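PDB 3NWR: A rubisco-like protein from Burkholderia fungorum, which belongs to the RuBisCO large-chain superfamily and is probably a metal-dependent enzyme acting on an enolisable substrate rather than fixing carbon dioxide. Local coordinates for the interface of chains A and B. Sequence-based numbering; all coordinates share one arbitrary frame. Chains: chain A/B, A rubisco-like protein.

Three patches sample the two-fold interface of chains A and B; the deposited assembly is a dimer, consistent with the dimeric unit of RuBisCO-family proteins. C-alpha centres lie about 20 Å apart for contacts 1 and 2, 17 Å for contacts 1 and 3, and 15 Å for contacts 2 and 3. Helix 107-114 enters every patch. A:Ala112, A:Gly116 and B:Asn286 of contact 1 return as B:Ala112, B:Gly116 and A:Asn286 in contact 2, and A:Pro108 as B:Pro108 in contact 3. Each chain's N-terminal domain thus packs on the other's catalytic domain, around the active site in contact 2, while helices 267-276 meet in contact 3.

Contact 1: the interface of chains A and B. Residues chain A 108, 111-112, 115-116; chain B 261, 264, 286.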
ATOM      1  N   PRO A 108       0.704  -3.896  11.064  1.00 12.10           N
ATOM      2  CA  PRO A 108       1.601  -3.503   9.964  1.00 11.45           C
ATOM      3  C   PRO A 108       2.926  -4.284   9.923  1.00 11.34           C
ATOM      4  O   PRO A 108       3.472  -4.497   8.842  1.00 11.93           O
ATOM      5  CB  PRO A 108       1.807  -2.000  10.195  1.00 11.69           C
ATOM      6  CG  PRO A 108       1.553  -1.799  11.681  1.00 13.00           C
ATOM      7  CD  PRO A 108       0.447  -2.787  12.007  1.00 10.97           C
ATOM      8  N   ALA A 111       2.290  -7.482   8.124  1.00 12.21           N
ATOM      9  CA  ALA A 111       2.407  -7.261   6.679  1.00 12.72           C
ATOM     10  C   ALA A 111       3.868  -7.164   6.222  1.00 13.30           C
ATOM     11  O   ALA A 111       4.224  -7.675   5.159  1.00 13.92           O
ATOM     12  CB  ALA A 111       1.623  -6.025   6.247  1.00 11.85           C
ATOM     13  N   ALA A 112       4.717  -6.506   7.005  1.00 12.19           N
ATOM     14  CA  ALA A 112       6.133  -6.382   6.661  1.00 11.20           C
ATOM     15  C   ALA A 112       6.796  -7.752   6.629  1.00 12.18           C
ATOM     16  O   ALA A 112       7.801  -7.949   5.946  1.00 13.65           O
ATOM     17  CB  ALA A 112       6.844  -5.480   7.668  1.00 12.52           C
ATOM     18  N   ALA A 115       4.773 -10.092   3.617  1.00 14.06           N
ATOM     19  CA  ALA A 115       4.888  -9.533   2.279  1.00 14.43           C
ATOM     20  C   ALA A 115       6.246  -8.825   2.164  1.00 22.17           C
ATOM     21  O   ALA A 115       7.213  -9.393   1.648  1.00 20.45           O
ATOM     22  CB  ALA A 115       3.695  -8.628   1.969  1.00 15.75           C
ATOM     23  N   GLY A 116       6.323  -7.615   2.686  1.00 17.47           N
ATOM     24  CA  GLY A 116       7.564  -6.862   2.770  1.00 12.29           C
ATOM     25  C   GLY A 116       8.579  -6.978   1.644  1.00 15.47           C
ATOM     26  O   GLY A 116       8.229  -6.882   0.467  1.00 17.96           O
TER
ATOM     27  N   SER B 261       7.543   1.217   8.795  1.00 10.78           N
ATOM     28  CA  SER B 261       7.257   0.571   7.515  1.00 10.88           C
ATOM     29  C   SER B 261       6.122   1.338   6.858  1.00 11.14           C
ATOM     30  O   SER B 261       4.938   1.049   7.068  1.00 11.38           O
ATOM     31  CB  SER B 261       6.875  -0.890   7.729  1.00 11.41           C
ATOM     32  OG  SER B 261       7.989  -1.606   8.223  1.00 11.75           O
ATOM     33  N   TRP B 264       2.720  -0.037   5.135  1.00 10.54           N
ATOM     34  CA  TRP B 264       1.745  -0.726   5.966  1.00  8.95           C
ATOM     35  C   TRP B 264       1.180   0.190   7.038  1.00 10.45           C
ATOM     36  O   TRP B 264       0.057  -0.007   7.513  1.00 12.46           O
ATOM     37  CB  TRP B 264       2.392  -1.968   6.584  1.00 11.39           C
ATOM     38  CG  TRP B 264       3.193  -2.756   5.583  1.00 12.17           C
ATOM     39  CD1 TRP B 264       4.499  -3.127   5.691  1.00 12.40           C
ATOM     40  CD2 TRP B 264       2.741  -3.241   4.308  1.00 15.06           C
ATOM     41  NE1 TRP B 264       4.886  -3.823   4.570  1.00 13.65           N
ATOM     42  CE2 TRP B 264       3.828  -3.911   3.708  1.00 14.34           C
ATOM     43  CE3 TRP B 264       1.526  -3.184   3.625  1.00 16.42           C
ATOM     44  CZ2 TRP B 264       3.732  -4.514   2.453  1.00 17.25           C
ATOM     45  CZ3 TRP B 264       1.437  -3.787   2.369  1.00 18.28           C
ATOM     46  CH2 TRP B 264       2.530  -4.446   1.811  1.00 15.87           C
ATOM     47  N   ASN B 286       9.716  -1.296   2.662  1.00 12.38           N
ATOM     48  CA  ASN B 286       9.403  -2.695   2.369  1.00 13.13           C
ATOM     49  C   ASN B 286       7.972  -2.846   1.855  1.00 11.21           C
ATOM     50  O   ASN B 286       7.038  -2.274   2.419  1.00 12.05           O
ATOM     51  CB  ASN B 286       9.691  -3.632   3.565  1.00 12.97           C
ATOM     52  CG  ASN B 286       8.735  -3.433   4.725  1.00 11.69           C
ATOM     53  OD1 ASN B 286       7.714  -4.099   4.811  1.00 13.04           O
ATOM     54  ND2 ASN B 286       9.081  -2.522   5.640  1.00 12.28           N
TER
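B:Trp264 lies against helix 107-114 of chain A, its indole spread along a surface of small residues. With CG anti to the carbonyl carbon (chi1 -45°), the side chain leaves helix 262-265 towards A:Pro108. There CB meets the pyrrolidine CB at 3.7 Å, and it also touches the backbone carbonyl oxygen of the same proline. Further out, CG and CD2 lie beneath the methyl of A:Ala111, whose CB stands over the five-membered ring 3.8 Å from its centroid, a CH-pi contact displaced towards the rim. CD1 passes A:Pro108 O and the backbone N of A:Ala112, and NE1 comes to 3.5 Å from A:Ala112 CA. On the benzene half, CE3 also lies near the A:Ala111 methyl, whereas CZ2 reaches A:Gly116 N and, at 4.1 Å, A:Ala115 CB. The indole N-H is taken up within chain B: B:Trp264 NE1 donates to the amide oxygen OD1 of B:Asn286 at 2.9 Å, nearly in the ring plane but 37° out of the carbonyl plane of the acceptor. The ND2 of B:Asn286 donates in turn to the hydroxyl OG of B:Ser261 at 3.0 Å, which would help to fix the amide's rotation. B:Asn286 OD1 also rests 3.3 Å from A:Ala112 CB. The patch thus joins a flat aromatic surface of the catalytic domain to the other subunit's helix 107-114, contributing to dimer packing.

Contact 2: the interface of chains A and B. Residues chain A 198, 284, 286-287, 325; chain B 112, 116-117.
B:Asn117 reaches from 3-10 helix 116-120 into a recess of chain A lined by A:Glu198, A:His284, A:Asn286 and A:Phe325. The direct contacts of its amide with these side chains are packing contacts. OD1 sits 3.2 Å from A:Asn286 CB. The carboxylate oxygen OE2 of A:Glu198 lies over one face of the amide, 3.3 Å from B:Asn117 ND2, and A:Phe325 CZ lies against the opposite face, sandwiching it. Carboxylate and amide planes are 52° apart, and the phenyl ring is turned 73° from the amide.

Water carries polar links across the boundary. Water 1 lies 2.7 Å from A:Glu198 OE2 and is also bonded to B:Ala112 O and to the backbone N of B:Asn117, the last almost straight at 172°. The chi2 bend of A:Glu198 brings its carboxylate to this water. Water 2 joins B:Gly116 O, at 2.7 Å, to A:Gly287 N.

Within chain A, A:Asn286 gives both ND2, at 3.0 Å, and its backbone N, at 3.2 Å, to A:His284 ND1, each tilted from the imidazole plane. A:Glu198 CB covers one face of that ring, and A:Asn286 CB lies at its edge.

In the fold, A:Glu198 occupies the metal-ligand position of the RuBisCO motif begun by carboxylated Lys195, though no metal is modelled here, and A:His284 ends barrel strand 280-284. The partner's N-terminal domain, through B:Asn117, probably completes the active site at the C-terminal ends of the barrel strands.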
ATOM      1  N   GLU A 198     -14.526   7.322  -4.247  1.00 12.15           N
ATOM      2  CA  GLU A 198     -13.242   7.387  -3.552  1.00 12.98           C
ATOM      3  C   GLU A 198     -12.406   8.636  -3.853  1.00 12.26           C
ATOM      4  O   GLU A 198     -11.507   8.981  -3.083  1.00 14.15           O
ATOM      5  CB  GLU A 198     -12.410   6.120  -3.789  1.00 15.17           C
ATOM      6  CG  GLU A 198     -11.755   6.027  -5.162  1.00 15.14           C
ATOM      7  CD  GLU A 198     -12.688   5.533  -6.259  1.00 16.70           C
ATOM      8  OE1 GLU A 198     -13.880   5.223  -6.002  1.00 15.62           O
ATOM      9  OE2 GLU A 198     -12.215   5.445  -7.409  1.00 18.84           O
ATOM     10  N   HIS A 284     -12.851   0.904   1.181  1.00  9.93           N
ATOM     11  CA  HIS A 284     -12.723   1.015  -0.266  1.00 11.12           C
ATOM     12  C   HIS A 284     -11.310   0.622  -0.636  1.00 11.05           C
ATOM     13  O   HIS A 284     -10.353   1.189  -0.113  1.00 11.20           O
ATOM     14  CB  HIS A 284     -13.032   2.427  -0.784  1.00 11.45           C
ATOM     15  CG  HIS A 284     -13.294   2.454  -2.255  1.00 11.41           C
ATOM     16  ND1 HIS A 284     -12.280   2.439  -3.188  1.00 11.31           N
ATOM     17  CD2 HIS A 284     -14.453   2.417  -2.958  1.00 15.18           C
ATOM     18  CE1 HIS A 284     -12.801   2.425  -4.403  1.00 14.50           C
ATOM     19  NE2 HIS A 284     -14.118   2.415  -4.292  1.00 16.87           N
ATOM     20  N   ASN A 286      -9.517   0.858  -3.445  1.00 12.38           N
ATOM     21  CA  ASN A 286      -8.835   1.451  -4.596  1.00 13.13           C
ATOM     22  C   ASN A 286      -7.318   1.412  -4.421  1.00 11.21           C
ATOM     23  O   ASN A 286      -6.799   1.750  -3.356  1.00 12.05           O
ATOM     24  CB  ASN A 286      -9.345   2.873  -4.923  1.00 12.97           C
ATOM     25  CG  ASN A 286      -8.950   3.903  -3.882  1.00 11.69           C
ATOM     26  OD1 ASN A 286      -7.919   4.549  -4.006  1.00 13.04           O
ATOM     27  ND2 ASN A 286      -9.791   4.076  -2.858  1.00 12.28           N
ATOM     28  N   GLY A 287      -6.626   0.960  -5.469  1.00 11.78           N
ATOM     29  CA  GLY A 287      -5.189   0.783  -5.431  1.00 12.55           C
ATOM     30  C   GLY A 287      -4.834  -0.695  -5.372  1.00 12.64           C
ATOM     31  O   GLY A 287      -3.695  -1.072  -5.654  1.00 13.01           O
ATOM     32  N   PHE A 325     -14.405  -3.666 -14.957  1.00 18.78           N
ATOM     33  CA  PHE A 325     -13.001  -3.705 -14.553  1.00 17.71           C
ATOM     34  C   PHE A 325     -12.276  -4.906 -15.180  1.00 18.54           C
ATOM     35  O   PHE A 325     -12.884  -5.725 -15.884  1.00 18.58           O
ATOM     36  CB  PHE A 325     -12.895  -3.807 -13.021  1.00 18.08           C
ATOM     37  CG  PHE A 325     -13.256  -2.540 -12.269  1.00 19.75           C
ATOM     38  CD1 PHE A 325     -12.670  -1.328 -12.580  1.00 21.75           C
ATOM     39  CD2 PHE A 325     -14.147  -2.592 -11.210  1.00 21.83           C
ATOM     40  CE1 PHE A 325     -12.982  -0.170 -11.863  1.00 22.20           C
ATOM     41  CE2 PHE A 325     -14.464  -1.445 -10.489  1.00 25.12           C
ATOM     42  CZ  PHE A 325     -13.877  -0.232 -10.821  1.00 26.33           C
TER
ATOM     43  N   ALA B 112      -5.520   8.265  -3.857  1.00 12.19           N
ATOM     44  CA  ALA B 112      -6.700   7.625  -4.436  1.00 11.20           C
ATOM     45  C   ALA B 112      -7.005   8.211  -5.807  1.00 12.18           C
ATOM     46  O   ALA B 112      -7.622   7.556  -6.649  1.00 13.65           O
ATOM     47  CB  ALA B 112      -7.904   7.802  -3.512  1.00 12.52           C
ATOM     48  N   GLY B 116      -5.146   5.034  -7.305  1.00 17.47           N
ATOM     49  CA  GLY B 116      -6.456   4.434  -7.115  1.00 12.29           C
ATOM     50  C   GLY B 116      -6.934   3.374  -8.094  1.00 15.47           C
ATOM     51  O   GLY B 116      -6.202   2.439  -8.419  1.00 17.96           O
ATOM     52  N   ASN B 117      -8.179   3.528  -8.544  1.00 14.93           N
ATOM     53  CA  ASN B 117      -8.848   2.551  -9.404  1.00 17.69           C
ATOM     54  C   ASN B 117      -8.299   2.515 -10.833  1.00 16.58           C
ATOM     55  O   ASN B 117      -8.703   1.661 -11.613  1.00 14.94           O
ATOM     56  CB  ASN B 117     -10.365   2.823  -9.460  1.00 19.64           C
ATOM     57  CG  ASN B 117     -11.164   2.110  -8.361  1.00 23.31           C
ATOM     58  OD1 ASN B 117     -10.616   1.409  -7.505  1.00 23.15           O
ATOM     59  ND2 ASN B 117     -12.492   2.284  -8.404  1.00 26.14           N
TER
HETATM   60  O   HOH W   1      -9.538   5.744  -7.582  1.00 16.18           O
HETATM   61  O   HOH W   2      -6.659  -0.246  -8.082  1.00 18.64           O

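Contact 3: the interface of chains A and B. Residues chain A 238-239, 243, 265, 269; chain B 108, 268-269.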
ATOM      1  N   ASP A 238      -8.468  10.684   5.129  1.00 11.90           N
ATOM      2  CA  ASP A 238      -7.688  11.875   5.469  1.00 13.20           C
ATOM      3  C   ASP A 238      -6.570  11.451   6.404  1.00 12.21           C
ATOM      4  O   ASP A 238      -6.457  10.284   6.792  1.00 12.71           O
ATOM      5  CB  ASP A 238      -8.575  12.897   6.199  1.00 13.26           C
ATOM      6  CG  ASP A 238      -8.178  14.345   5.937  1.00 16.01           C
ATOM      7  OD1 ASP A 238      -6.991  14.640   5.693  1.00 15.69           O
ATOM      8  OD2 ASP A 238      -9.079  15.207   6.003  1.00 15.89           O
ATOM      9  N   ASP A 239      -5.743  12.416   6.776  1.00 14.19           N
ATOM     10  CA  ASP A 239      -4.839  12.261   7.892  1.00 12.96           C
ATOM     11  C   ASP A 239      -5.587  11.637   9.082  1.00 14.52           C
ATOM     12  O   ASP A 239      -6.781  11.896   9.265  1.00 14.77           O
ATOM     13  CB  ASP A 239      -4.320  13.654   8.219  1.00 18.50           C
ATOM     14  CG  ASP A 239      -3.763  13.752   9.585  1.00 22.94           C
ATOM     15  OD1 ASP A 239      -2.572  13.410   9.739  1.00 22.91           O
ATOM     16  OD2 ASP A 239      -4.513  14.184  10.488  1.00 18.92           O
ATOM     17  N   MET A 243      -9.361  12.222  10.253  1.00 14.72           N
ATOM     18  CA  MET A 243     -10.371  11.174  10.083  1.00 13.79           C
ATOM     19  C   MET A 243     -11.195  10.946  11.329  1.00 14.94           C
ATOM     20  O   MET A 243     -12.404  10.719  11.242  1.00 14.80           O
ATOM     21  CB  MET A 243      -9.759   9.840   9.652  1.00 18.35           C
ATOM     22  CG  MET A 243      -9.368   9.801   8.204  1.00 17.03           C
ATOM     23  SD  MET A 243      -9.345   8.101   7.559  1.00 16.64           S
ATOM     24  CE  MET A 243      -7.971   7.456   8.475  1.00 15.69           C
ATOM     25  N   CYS A 265      -4.755   4.947   3.607  1.00 10.44           N
ATOM     26  CA  CYS A 265      -4.872   5.220   5.036  1.00 10.28           C
ATOM     27  C   CYS A 265      -3.878   4.376   5.820  1.00 10.64           C
ATOM     28  O   CYS A 265      -3.195   4.891   6.722  1.00 12.26           O
ATOM     29  CB  CYS A 265      -6.295   4.938   5.513  1.00 11.03           C
ATOM     30  SG  CYS A 265      -7.510   6.148   4.921  1.00 12.24           S
ATOM     31  N   ALA A 269      -3.461   3.387  10.685  1.00 10.79           N
ATOM     32  CA  ALA A 269      -4.529   4.371  10.839  1.00 11.80           C
ATOM     33  C   ALA A 269      -5.883   3.704  11.017  1.00 13.56           C
ATOM     34  O   ALA A 269      -6.677   4.103  11.879  1.00 12.13           O
ATOM     35  CB  ALA A 269      -4.572   5.319   9.644  1.00 11.54           C
TER
ATOM     36  N   PRO B 108      -3.928  10.962   1.582  1.00 12.10           N
ATOM     37  CA  PRO B 108      -4.415   9.669   1.072  1.00 11.45           C
ATOM     38  C   PRO B 108      -5.437   9.788  -0.072  1.00 11.34           C
ATOM     39  O   PRO B 108      -5.488   8.915  -0.935  1.00 11.93           O
ATOM     40  CB  PRO B 108      -4.998   8.992   2.320  1.00 11.69           C
ATOM     41  CG  PRO B 108      -5.359  10.140   3.249  1.00 13.00           C
ATOM     42  CD  PRO B 108      -4.273  11.174   3.003  1.00 10.97           C
ATOM     43  N   SER B 268      -2.007   8.186   6.153  1.00 11.60           N
ATOM     44  CA  SER B 268      -2.814   8.767   7.228  1.00 11.70           C
ATOM     45  C   SER B 268      -2.108   8.688   8.574  1.00 11.56           C
ATOM     46  O   SER B 268      -2.105   9.655   9.352  1.00 12.02           O
ATOM     47  CB  SER B 268      -4.166   8.043   7.319  1.00 11.25           C
ATOM     48  OG  SER B 268      -4.891   8.226   6.123  1.00 13.24           O
ATOM     49  N   ALA B 269      -1.522   7.534   8.862  1.00 10.79           N
ATOM     50  CA  ALA B 269      -0.816   7.342  10.126  1.00 11.80           C
ATOM     51  C   ALA B 269       0.483   8.131  10.167  1.00 13.56           C
ATOM     52  O   ALA B 269       0.800   8.776  11.174  1.00 12.13           O
ATOM     53  CB  ALA B 269      -0.530   5.863  10.370  1.00 11.54           C
TER
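B:Ser268, in helix 267-276 of the RuBisCO-type catalytic domain, presses its side chain between the loop residue A:Asp238 and the end of helix 262-265 in chain A. This is the close-packed part. The hydroxyl OG donates to the backbone oxygen of A:Asp238 at 2.7 Å, approaching from above the peptide plane, 44° out of it, with a C=O...O angle of 135°. OG stands anti to the carbonyl carbon of its own residue (chi1 -63°), a torsion that directs it to this acceptor. On the chain A side it also comes to 3.2 Å from A:Cys265 CA, and the thiol SG of A:Cys265 makes a weak hydrogen bond to it. The serine CB meets the A:Ala269 methyl at 3.6 Å, and the B:Ala269 methyl lies 3.8 Å from A:Ala269 N; the two copies of helix 267-276 thus touch through small groups, which would allow them to approach closely.

B:Pro108 adds a second apolar surface: its ring atom CG packs on A:Asp238, 3.7 Å from CA, beside the peptide group whose oxygen receives the hydroxyl. The A:Asp238 carboxylate takes no part in that bond; its OD1 accepts the backbone N of A:Asp239 at 2.8 Å, met on the anti side.

Contact is looser elsewhere. The A:Met243 methyl CE, carried on a chain bent at chi3, stays 4.0 Å from the serine CB. A:Asp239 grazes the B:Ser268 backbone, burying little surface.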